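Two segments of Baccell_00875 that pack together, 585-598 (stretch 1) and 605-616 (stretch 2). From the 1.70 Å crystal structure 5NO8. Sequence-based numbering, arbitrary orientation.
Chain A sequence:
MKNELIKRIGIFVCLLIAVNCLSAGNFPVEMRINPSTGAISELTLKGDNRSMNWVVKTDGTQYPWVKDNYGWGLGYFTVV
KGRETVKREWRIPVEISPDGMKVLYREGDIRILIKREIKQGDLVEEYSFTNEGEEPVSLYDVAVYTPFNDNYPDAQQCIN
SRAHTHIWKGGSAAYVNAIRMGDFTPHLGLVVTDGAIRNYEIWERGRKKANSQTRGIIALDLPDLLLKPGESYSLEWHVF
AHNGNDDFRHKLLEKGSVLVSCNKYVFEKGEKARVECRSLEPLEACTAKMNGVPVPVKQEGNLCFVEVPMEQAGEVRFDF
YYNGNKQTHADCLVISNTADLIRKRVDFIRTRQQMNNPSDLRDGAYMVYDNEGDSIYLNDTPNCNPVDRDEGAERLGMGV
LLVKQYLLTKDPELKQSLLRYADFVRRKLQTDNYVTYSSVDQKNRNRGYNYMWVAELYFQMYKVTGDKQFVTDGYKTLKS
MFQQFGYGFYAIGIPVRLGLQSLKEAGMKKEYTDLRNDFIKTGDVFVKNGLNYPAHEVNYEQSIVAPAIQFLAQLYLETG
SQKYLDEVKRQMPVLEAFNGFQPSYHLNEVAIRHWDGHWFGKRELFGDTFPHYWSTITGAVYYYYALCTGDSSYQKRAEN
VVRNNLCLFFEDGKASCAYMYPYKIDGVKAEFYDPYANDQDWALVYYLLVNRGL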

# COMPACT_ATOMS: atom_id res chain seq x y z
N TYR A 585 -3.17 -11.02 1.27
CA TYR A 585 -1.74 -10.76 1.38
C TYR A 585 -1.34 -9.45 0.70
O TYR A 585 -0.37 -8.83 1.08
CB TYR A 585 -0.90 -11.93 0.89
CG TYR A 585 -1.05 -12.25 -0.58
CD1 TYR A 585 -2.03 -13.12 -1.02
CD2 TYR A 585 -0.24 -11.63 -1.54
CE1 TYR A 585 -2.20 -13.40 -2.38
CE2 TYR A 585 -0.37 -11.92 -2.88
CZ TYR A 585 -1.34 -12.83 -3.29
OH TYR A 585 -1.48 -13.10 -4.63
N HIS A 586 -2.11 -8.99 -0.28
CA HIS A 586 -1.82 -7.71 -0.92
C HIS A 586 -2.03 -6.51 -0.00
O HIS A 586 -1.41 -5.45 -0.22
CB HIS A 586 -2.71 -7.53 -2.16
CG HIS A 586 -2.32 -8.39 -3.31
ND1 HIS A 586 -3.04 -9.51 -3.68
CD2 HIS A 586 -1.30 -8.30 -4.18
CE1 HIS A 586 -2.47 -10.07 -4.74
NE2 HIS A 586 -1.41 -9.35 -5.06
N LEU A 587 -2.96 -6.66 0.94
CA LEU A 587 -3.50 -5.54 1.72
C LEU A 587 -3.29 -5.59 3.21
O LEU A 587 -3.34 -4.54 3.85
CB LEU A 587 -5.02 -5.42 1.50
CG LEU A 587 -5.52 -5.40 0.07
CD1 LEU A 587 -7.05 -5.40 0.04
CD2 LEU A 587 -4.96 -4.21 -0.66
N ASN A 588 -3.08 -6.77 3.78
CA ASN A 588 -3.19 -6.93 5.23
C ASN A 588 -1.98 -6.30 5.92
O ASN A 588 -0.86 -6.76 5.78
CB ASN A 588 -3.34 -8.39 5.63
CG ASN A 588 -3.81 -8.54 7.05
OD1 ASN A 588 -5.03 -8.48 7.35
ND2 ASN A 588 -2.89 -8.72 7.92
N GLU A 589 -2.22 -5.20 6.62
CA GLU A 589 -1.15 -4.39 7.20
C GLU A 589 -0.17 -3.84 6.16
O GLU A 589 1.00 -3.67 6.43
CB GLU A 589 -0.44 -5.13 8.33
CG GLU A 589 -1.35 -5.57 9.46
CD GLU A 589 -0.59 -5.74 10.77
OE1 GLU A 589 -0.11 -6.87 11.00
OE2 GLU A 589 -0.45 -4.74 11.53
N VAL A 590 -0.67 -3.55 4.97
CA VAL A 590 0.13 -3.01 3.89
C VAL A 590 -0.30 -1.57 3.62
O VAL A 590 -1.42 -1.30 3.18
CB VAL A 590 -0.05 -3.84 2.61
CG1 VAL A 590 0.72 -3.25 1.44
CG2 VAL A 590 0.39 -5.30 2.85
N ALA A 591 0.62 -0.65 3.80
CA ALA A 591 0.29 0.76 3.65
C ALA A 591 -0.23 1.14 2.27
O ALA A 591 0.31 0.71 1.23
CB ALA A 591 1.51 1.58 3.97
N ILE A 592 -1.22 2.03 2.28
CA ILE A 592 -1.68 2.65 1.06
C ILE A 592 -0.53 3.41 0.43
O ILE A 592 0.07 4.29 1.05
CB ILE A 592 -2.83 3.63 1.31
CG1 ILE A 592 -4.08 2.90 1.84
CG2 ILE A 592 -3.16 4.38 0.00
CD1 ILE A 592 -5.09 3.84 2.46
N ARG A 593 -0.20 3.03 -0.79
CA ARG A 593 0.75 3.70 -1.67
C ARG A 593 0.17 3.55 -3.07
O ARG A 593 -0.47 2.55 -3.39
CB ARG A 593 2.14 3.08 -1.57
CG ARG A 593 2.69 3.03 -0.14
CD ARG A 593 4.12 2.47 -0.02
NE ARG A 593 5.02 3.16 -0.92
CZ ARG A 593 5.56 4.37 -0.70
NH1 ARG A 593 5.37 5.00 0.45
NH2 ARG A 593 6.30 4.93 -1.62
N HIS A 594 0.34 4.56 -3.91
CA HIS A 594 -0.41 4.60 -5.18
C HIS A 594 0.24 5.39 -6.32
O HIS A 594 -0.44 5.83 -7.25
CB HIS A 594 -1.85 5.05 -4.93
CG HIS A 594 -1.98 6.40 -4.30
ND1 HIS A 594 -1.59 7.57 -4.93
CD2 HIS A 594 -2.46 6.77 -3.09
CE1 HIS A 594 -1.83 8.59 -4.13
NE2 HIS A 594 -2.38 8.14 -3.02
N TRP A 595 1.56 5.48 -6.31
CA TRP A 595 2.28 6.22 -7.37
C TRP A 595 3.54 5.56 -7.94
O TRP A 595 4.02 5.97 -9.00
CB TRP A 595 2.62 7.63 -6.84
CG TRP A 595 3.38 7.57 -5.59
CD1 TRP A 595 4.74 7.48 -5.46
CD2 TRP A 595 2.84 7.54 -4.28
NE1 TRP A 595 5.07 7.41 -4.13
CE2 TRP A 595 3.92 7.42 -3.39
CE3 TRP A 595 1.55 7.60 -3.77
CZ2 TRP A 595 3.74 7.37 -2.02
CZ3 TRP A 595 1.37 7.54 -2.42
CH2 TRP A 595 2.46 7.41 -1.56
N ASP A 596 4.08 4.53 -7.29
CA ASP A 596 5.40 4.04 -7.69
C ASP A 596 5.40 3.27 -9.00
O ASP A 596 6.44 3.18 -9.64
CB ASP A 596 6.04 3.21 -6.56
CG ASP A 596 6.43 4.07 -5.40
OD1 ASP A 596 7.36 4.89 -5.61
OD2 ASP A 596 5.81 3.98 -4.30
N GLY A 597 4.25 2.72 -9.40
CA GLY A 597 4.13 2.12 -10.72
C GLY A 597 4.44 3.08 -11.85
O GLY A 597 4.94 2.67 -12.90
N HIS A 598 4.13 4.36 -11.64
CA HIS A 598 4.41 5.37 -12.64
C HIS A 598 5.91 5.67 -12.73
O HIS A 598 6.51 5.62 -13.81
CB HIS A 598 3.67 6.69 -12.36
CG HIS A 598 3.92 7.72 -13.42
ND1 HIS A 598 3.34 7.65 -14.67
CD2 HIS A 598 4.77 8.78 -13.45
CE1 HIS A 598 3.80 8.65 -15.41
NE2 HIS A 598 4.66 9.35 -14.69
N LEU A 605 2.12 3.14 -14.74
CA LEU A 605 0.74 3.36 -14.26
C LEU A 605 0.70 3.94 -12.86
O LEU A 605 1.11 3.27 -11.90
CB LEU A 605 -0.04 2.04 -14.25
CG LEU A 605 -0.99 1.68 -15.37
CD1 LEU A 605 -1.71 0.39 -15.00
CD2 LEU A 605 -2.01 2.78 -15.59
N PHE A 606 0.19 5.16 -12.72
CA PHE A 606 -0.26 5.63 -11.42
C PHE A 606 -1.38 4.70 -10.95
O PHE A 606 -2.03 4.04 -11.76
CB PHE A 606 -0.83 7.06 -11.49
CG PHE A 606 0.22 8.13 -11.55
CD1 PHE A 606 0.93 8.46 -10.42
CD2 PHE A 606 0.48 8.80 -12.75
CE1 PHE A 606 1.90 9.46 -10.46
CE2 PHE A 606 1.44 9.80 -12.80
CZ PHE A 606 2.16 10.13 -11.65
N GLY A 607 -1.58 4.66 -9.66
CA GLY A 607 -2.65 3.90 -9.04
C GLY A 607 -2.16 2.99 -7.94
O GLY A 607 -0.94 2.76 -7.78
N ASP A 608 -3.11 2.44 -7.18
CA ASP A 608 -2.80 1.69 -5.95
C ASP A 608 -1.84 0.55 -6.21
O ASP A 608 -2.10 -0.28 -7.07
CB ASP A 608 -4.05 1.08 -5.33
CG ASP A 608 -5.08 2.11 -4.87
OD1 ASP A 608 -4.80 3.31 -4.94
OD2 ASP A 608 -6.16 1.68 -4.45
N THR A 609 -0.73 0.53 -5.48
CA THR A 609 0.28 -0.51 -5.56
C THR A 609 0.17 -1.22 -4.22
O THR A 609 0.43 -0.63 -3.16
CB THR A 609 1.69 0.10 -5.69
OG1 THR A 609 1.85 1.06 -4.62
CG2 THR A 609 1.84 0.80 -6.96
N PHE A 610 -0.29 -2.47 -4.25
CA PHE A 610 -0.48 -3.24 -3.05
C PHE A 610 0.04 -4.66 -3.26
O PHE A 610 -0.63 -5.44 -3.92
CB PHE A 610 -1.96 -3.35 -2.72
CG PHE A 610 -2.56 -2.16 -2.04
CD1 PHE A 610 -2.18 -1.79 -0.75
CD2 PHE A 610 -3.64 -1.50 -2.62
CE1 PHE A 610 -2.82 -0.77 -0.08
CE2 PHE A 610 -4.26 -0.45 -1.97
CZ PHE A 610 -3.86 -0.08 -0.70
N PRO A 611 1.21 -5.02 -2.74
CA PRO A 611 2.09 -4.18 -1.96
C PRO A 611 3.05 -3.42 -2.82
O PRO A 611 3.31 -3.78 -3.99
CB PRO A 611 2.82 -5.19 -1.07
CG PRO A 611 2.90 -6.41 -1.91
CD PRO A 611 1.73 -6.40 -2.85
N HIS A 612 3.49 -2.28 -2.27
CA HIS A 612 4.69 -1.66 -2.70
C HIS A 612 5.69 -1.87 -1.58
O HIS A 612 5.37 -1.72 -0.42
CB HIS A 612 4.51 -0.19 -2.95
CG HIS A 612 5.74 0.47 -3.44
ND1 HIS A 612 6.59 1.16 -2.60
CD2 HIS A 612 6.34 0.45 -4.65
CE1 HIS A 612 7.62 1.60 -3.30
NE2 HIS A 612 7.49 1.19 -4.54
N TYR A 613 6.92 -2.13 -1.94
CA TYR A 613 7.95 -2.53 -0.97
C TYR A 613 8.22 -1.54 0.17
O TYR A 613 8.62 -1.96 1.25
CB TYR A 613 9.25 -2.86 -1.69
CG TYR A 613 9.99 -1.66 -2.18
CD1 TYR A 613 10.91 -1.03 -1.37
CD2 TYR A 613 9.80 -1.17 -3.45
CE1 TYR A 613 11.63 0.04 -1.80
CE2 TYR A 613 10.51 -0.07 -3.90
CZ TYR A 613 11.41 0.54 -3.04
OH TYR A 613 12.17 1.63 -3.43
N TRP A 614 8.00 -0.22 -0.03
CA TRP A 614 8.19 0.67 1.13
C TRP A 614 7.16 0.46 2.25
O TRP A 614 7.37 0.91 3.38
CB TRP A 614 8.27 2.14 0.76
CG TRP A 614 9.52 2.61 0.09
CD1 TRP A 614 9.55 3.46 -0.95
CD2 TRP A 614 10.90 2.34 0.43
NE1 TRP A 614 10.84 3.73 -1.31
CE2 TRP A 614 11.69 3.06 -0.48
CE3 TRP A 614 11.55 1.53 1.37
CZ2 TRP A 614 13.10 3.00 -0.48
CZ3 TRP A 614 12.93 1.47 1.37
CH2 TRP A 614 13.68 2.21 0.48
N SER A 615 6.08 -0.28 1.99
CA SER A 615 5.22 -0.73 3.07
C SER A 615 6.00 -1.47 4.16
O SER A 615 5.57 -1.51 5.30
CB SER A 615 4.09 -1.66 2.58
OG SER A 615 4.59 -2.90 2.04
N THR A 616 7.14 -2.06 3.81
CA THR A 616 7.95 -2.78 4.81
C THR A 616 8.63 -1.86 5.80
O THR A 616 9.03 -2.32 6.85
CB THR A 616 8.99 -3.72 4.17
OG1 THR A 616 9.95 -3.00 3.41
CG2 THR A 616 8.30 -4.75 3.25
O HOH W 1 2.72 -1.46 5.78
O HOH W 2 1.78 -0.69 -0.61
O HOH W 3 3.24 3.47 -4.82
O HOH W 4 9.80 3.28 -5.11
O HOH W 5 1.48 3.53 -9.10

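Phe610 forms the apolar centre of this contact. Its CA-to-CB bond points toward stretch 1, and its ring enters a pocket made by Leu587, Val590 and Ile592. Leu587 CD2 lies over one ring face, 3.6 Å from the centroid of the Phe610 ring, a CH-pi contact in which a weakly polarised methyl meets the electron-rich pi cloud. Val590 CG1 approaches Phe610 CD1 at 3.9 Å, and Ile592 CG1 reaches Phe610 CZ at the same distance. Branched aliphatic side chains suit these places because they fill the space around a flat ring without leaving a polar group unpaired. A type II turn from Leu587 to Val590, closed by the bond from Val590 N to Leu587 O (3.1 Å), brings two of these residues to the same ring. Val590 CG1 also touches Pro611 CB at 3.8 Å.

An aromatic pair lies at the other end of the contact. The His598 and Phe606 rings form an offset stack, with centroids 4.0 Å apart and planes only 8° from parallel. His598 CB sits almost on the ring normal, 3.6 Å from the centroid of Phe606, so the histidine contributes both its ring and its methylene.

Between these two sites the backbones bond directly. Thr609 N donates to Arg593 O at 2.9 Å and nearly straight (171°), while Gly607 N donates to His594 O at 2.9 Å. Glycine suits both places where it occurs: at the backbone angles of Gly607 a CB would be jammed against the preceding carbonyl, and at Gly597 an ideal CB would lie 2.5 Å from Leu605 O.

Water joins backbone groups that do not bond to each other directly. Water 2 donates to Ala591 O and Thr609 O and accepts from His612 N; water 1 links Glu589 O and Ala591 N to Ser615 O; water 5 donates to Leu605 O and Gly607 O and accepts a weak bond from Gly597 N.

At the polar edge, Arg593 extends along stretch 2. Its NH2 forms a salt bridge with Asp596 OD2 (2.9 Å), which holds the guanidinium in place, and Trp614 CD1 lies over one guanidinium face, 3.6 Å from Arg593 NH2. Arg593 NE comes within 3.0 Å of His612 ND1. Asp596 OD2 in turn lies over a face of the His612 ring, 3.2 Å from His612 CE1, and accepts a hydrogen bond from water 3, which also bonds Thr609 OG1. Through OD2 the carboxylate thus holds the arginine and also a water that bridges to stretch 2.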